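Local structure of soluble inorganic pyrophosphatase (Toxoplasma gondii, 5WRT) at residues A[85-91]-A[190-194]. The protein binds magnesium and, as a family I soluble inorganic pyrophosphatase, probably hydrolyses inorganic diphosphate to two phosphates. Residues are numbered along the deposited sequence.
Sequences YASTLYW and WFRWY
A buried aromatic cluster joins strand 84-89 and the loop after it to the C-terminal end of helix 183-193, beside the magnesium site of the pyrophosphatase domain. The nearest CA pairs are Ala86-Tyr194 (6.5 Å) and Leu89-Trp190 (7.8 Å). Trp190 (chi1 t) points at the strand; Trp190 NE1 donates a hydrogen bond to Thr88 O at 2.7 Å, satisfying the ring's one polar atom. Leucine's branched apolar end sets a methyl against the indole: Leu89 CD1 (chi1 t) lies 3.4 Å from the centroid of the Trp190 six-membered ring, a CH-pi contact. A corner at Ala86-Ser87 turns the chain onto another face, only weakly strand-bonded about 88-89, and Trp91 and Phe191 pack on Val124 of the mixed sheet. The edge of Trp190 meets the face of Tyr85 (chi1 m), T-shaped, planes at 85°; the Trp91 six-membered ring points its edge, offset, at the Trp190 five-membered ring's face. Ser87 and Tyr90 exchange hydroxyl hydrogen bonds with Tyr90 and Ser87 of the second subunit, at the dimer interface. Tyr194 (chi1 p), near magnesium ligand Asp154, directs its edge, offset, at Tyr85's face (Tyr194 CE2 to Tyr85 CE1 3.5 Å). Their hydroxyls share a water, weakly for Tyr194; another bridges Ala86 N (3.0 Å) and Tyr194 O (2.7 Å).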
loop_
_atom_site.group_PDB
_atom_site.type_symbol
_atom_site.label_atom_id
_atom_site.label_comp_id
_atom_site.label_asym_id
_atom_site.label_seq_id
_atom_site.Cartn_x
_atom_site.Cartn_y
_atom_site.Cartn_z
ATOM N N TYR A 85 8.518 -8.308 -0.229
ATOM C CA TYR A 85 7.531 -7.488 -0.910
ATOM C C TYR A 85 8.063 -6.067 -1.054
ATOM O O TYR A 85 8.871 -5.598 -0.248
ATOM C CB TYR A 85 6.205 -7.488 -0.149
ATOM C CG TYR A 85 5.451 -8.796 -0.245
ATOM C CD1 TYR A 85 5.269 -9.424 -1.471
ATOM C CD2 TYR A 85 4.923 -9.402 0.886
ATOM C CE1 TYR A 85 4.584 -10.618 -1.568
ATOM C CE2 TYR A 85 4.234 -10.598 0.800
ATOM C CZ TYR A 85 4.069 -11.202 -0.430
ATOM O OH TYR A 85 3.385 -12.394 -0.526
ATOM N N ALA A 86 7.599 -5.376 -2.097
ATOM C CA ALA A 86 8.042 -4.006 -2.319
ATOM C C ALA A 86 7.517 -3.052 -1.258
ATOM O O ALA A 86 8.073 -1.961 -1.092
ATOM C CB ALA A 86 7.610 -3.531 -3.707
ATOM N N SER A 87 6.469 -3.437 -0.536
ATOM C CA SER A 87 5.850 -2.590 0.469
ATOM C C SER A 87 5.636 -3.384 1.749
ATOM O O SER A 87 5.513 -4.612 1.725
ATOM C CB SER A 87 4.516 -2.026 -0.026
ATOM O OG SER A 87 4.726 -1.049 -1.030
ATOM N N THR A 88 5.610 -2.668 2.870
ATOM C CA THR A 88 5.330 -3.300 4.151
ATOM C C THR A 88 3.858 -3.688 4.245
ATOM O O THR A 88 2.968 -2.915 3.877
ATOM C CB THR A 88 5.707 -2.361 5.300
ATOM O OG1 THR A 88 7.124 -2.144 5.300
ATOM C CG2 THR A 88 5.297 -2.948 6.637
ATOM N N LEU A 89 3.608 -4.905 4.726
ATOM C CA LEU A 89 2.250 -5.360 4.991
ATOM C C LEU A 89 1.817 -4.888 6.373
ATOM O O LEU A 89 2.526 -5.105 7.360
ATOM C CB LEU A 89 2.178 -6.884 4.895
ATOM C CG LEU A 89 0.812 -7.542 4.694
ATOM C CD1 LEU A 89 -0.053 -6.742 3.736
ATOM C CD2 LEU A 89 1.005 -8.954 4.176
ATOM N N TYR A 90 0.654 -4.246 6.446
ATOM C CA TYR A 90 0.203 -3.597 7.671
ATOM C C TYR A 90 -0.689 -4.486 8.525
ATOM O O TYR A 90 -1.311 -3.992 9.470
ATOM C CB TYR A 90 -0.539 -2.300 7.339
ATOM C CG TYR A 90 0.230 -1.385 6.418
ATOM C CD1 TYR A 90 1.416 -0.793 6.830
ATOM C CD2 TYR A 90 -0.230 -1.112 5.135
ATOM C CE1 TYR A 90 2.125 0.043 5.993
ATOM C CE2 TYR A 90 0.473 -0.276 4.289
ATOM C CZ TYR A 90 1.650 0.299 4.725
ATOM O OH TYR A 90 2.357 1.132 3.893
ATOM N N TRP A 91 -0.773 -5.777 8.216
ATOM C CA TRP A 91 -1.614 -6.697 8.965
ATOM C C TRP A 91 -0.938 -8.056 9.032
ATOM O O TRP A 91 -0.160 -8.422 8.147
ATOM C CB TRP A 91 -3.007 -6.825 8.329
ATOM C CG TRP A 91 -3.655 -5.502 8.050
ATOM C CD1 TRP A 91 -4.472 -4.796 8.885
ATOM C CD2 TRP A 91 -3.521 -4.714 6.859
ATOM N NE1 TRP A 91 -4.860 -3.622 8.287
ATOM C CE2 TRP A 91 -4.291 -3.548 7.042
ATOM C CE3 TRP A 91 -2.829 -4.884 5.656
ATOM C CZ2 TRP A 91 -4.388 -2.557 6.065
ATOM C CZ3 TRP A 91 -2.928 -3.899 4.688
ATOM C CH2 TRP A 91 -3.701 -2.751 4.898
ATOM N N TRP A 190 -3.829 -2.535 -1.007
ATOM C CA TRP A 190 -2.500 -3.106 -0.819
ATOM C C TRP A 190 -2.244 -4.226 -1.818
ATOM O O TRP A 190 -1.228 -4.228 -2.522
ATOM C CB TRP A 190 -2.341 -3.619 0.614
ATOM C CG TRP A 190 -0.910 -3.797 1.023
ATOM C CD1 TRP A 190 -0.152 -2.925 1.751
ATOM C CD2 TRP A 190 -0.058 -4.908 0.716
ATOM N NE1 TRP A 190 1.114 -3.426 1.921
ATOM C CE2 TRP A 190 1.200 -4.641 1.293
ATOM C CE3 TRP A 190 -0.235 -6.103 0.011
ATOM C CZ2 TRP A 190 2.273 -5.526 1.189
ATOM C CZ3 TRP A 190 0.831 -6.979 -0.091
ATOM C CH2 TRP A 190 2.069 -6.686 0.494
ATOM N N PHE A 191 -3.165 -5.185 -1.901
ATOM C CA PHE A 191 -2.980 -6.315 -2.801
ATOM C C PHE A 191 -3.257 -5.967 -4.257
ATOM O O PHE A 191 -2.837 -6.715 -5.146
ATOM C CB PHE A 191 -3.853 -7.486 -2.349
ATOM C CG PHE A 191 -3.307 -8.205 -1.150
ATOM C CD1 PHE A 191 -2.245 -9.087 -1.283
ATOM C CD2 PHE A 191 -3.829 -7.980 0.112
ATOM C CE1 PHE A 191 -1.728 -9.744 -0.181
ATOM C CE2 PHE A 191 -3.315 -8.633 1.219
ATOM C CZ PHE A 191 -2.263 -9.516 1.071
ATOM N N ARG A 192 -3.940 -4.852 -4.524
ATOM C CA ARG A 192 -4.113 -4.421 -5.908
ATOM C C ARG A 192 -2.810 -3.882 -6.486
ATOM O O ARG A 192 -2.504 -4.114 -7.661
ATOM C CB ARG A 192 -5.211 -3.360 -6.006
ATOM C CG ARG A 192 -5.636 -3.051 -7.439
ATOM C CD ARG A 192 -6.052 -1.596 -7.614
ATOM N NE ARG A 192 -7.193 -1.236 -6.778
ATOM C CZ ARG A 192 -8.464 -1.432 -7.119
ATOM N NH1 ARG A 192 -8.765 -1.983 -8.287
ATOM N NH2 ARG A 192 -9.435 -1.069 -6.291
ATOM N N TRP A 193 -2.023 -3.175 -5.674
ATOM C CA TRP A 193 -0.901 -2.390 -6.168
ATOM C C TRP A 193 0.471 -2.979 -5.859
ATOM O O TRP A 193 1.457 -2.523 -6.446
ATOM C CB TRP A 193 -0.967 -0.966 -5.590
ATOM C CG TRP A 193 -2.095 -0.140 -6.135
ATOM C CD1 TRP A 193 -3.298 0.104 -5.535
ATOM C CD2 TRP A 193 -2.120 0.560 -7.384
ATOM N NE1 TRP A 193 -4.072 0.907 -6.337
ATOM C CE2 TRP A 193 -3.373 1.202 -7.479
ATOM C CE3 TRP A 193 -1.208 0.706 -8.434
ATOM C CZ2 TRP A 193 -3.735 1.976 -8.580
ATOM C CZ3 TRP A 193 -1.569 1.474 -9.526
ATOM C CH2 TRP A 193 -2.822 2.099 -9.590
ATOM N N TYR A 194 0.570 -3.971 -4.970
ATOM C CA TYR A 194 1.877 -4.322 -4.413
ATOM C C TYR A 194 2.819 -4.983 -5.416
ATOM O O TYR A 194 4.020 -5.072 -5.142
ATOM C CB TYR A 194 1.713 -5.221 -3.185
ATOM C CG TYR A 194 1.398 -6.669 -3.482
ATOM C CD1 TYR A 194 0.229 -7.025 -4.138
ATOM C CD2 TYR A 194 2.268 -7.680 -3.095
ATOM C CE1 TYR A 194 -0.065 -8.349 -4.404
ATOM C CE2 TYR A 194 1.985 -9.006 -3.355
ATOM C CZ TYR A 194 0.815 -9.336 -4.011
ATOM O OH TYR A 194 0.525 -10.656 -4.274
HETATM O O HOH W 1 0.617 -12.643 -1.626
HETATM O O HOH W 2 5.635 -6.747 -3.834
#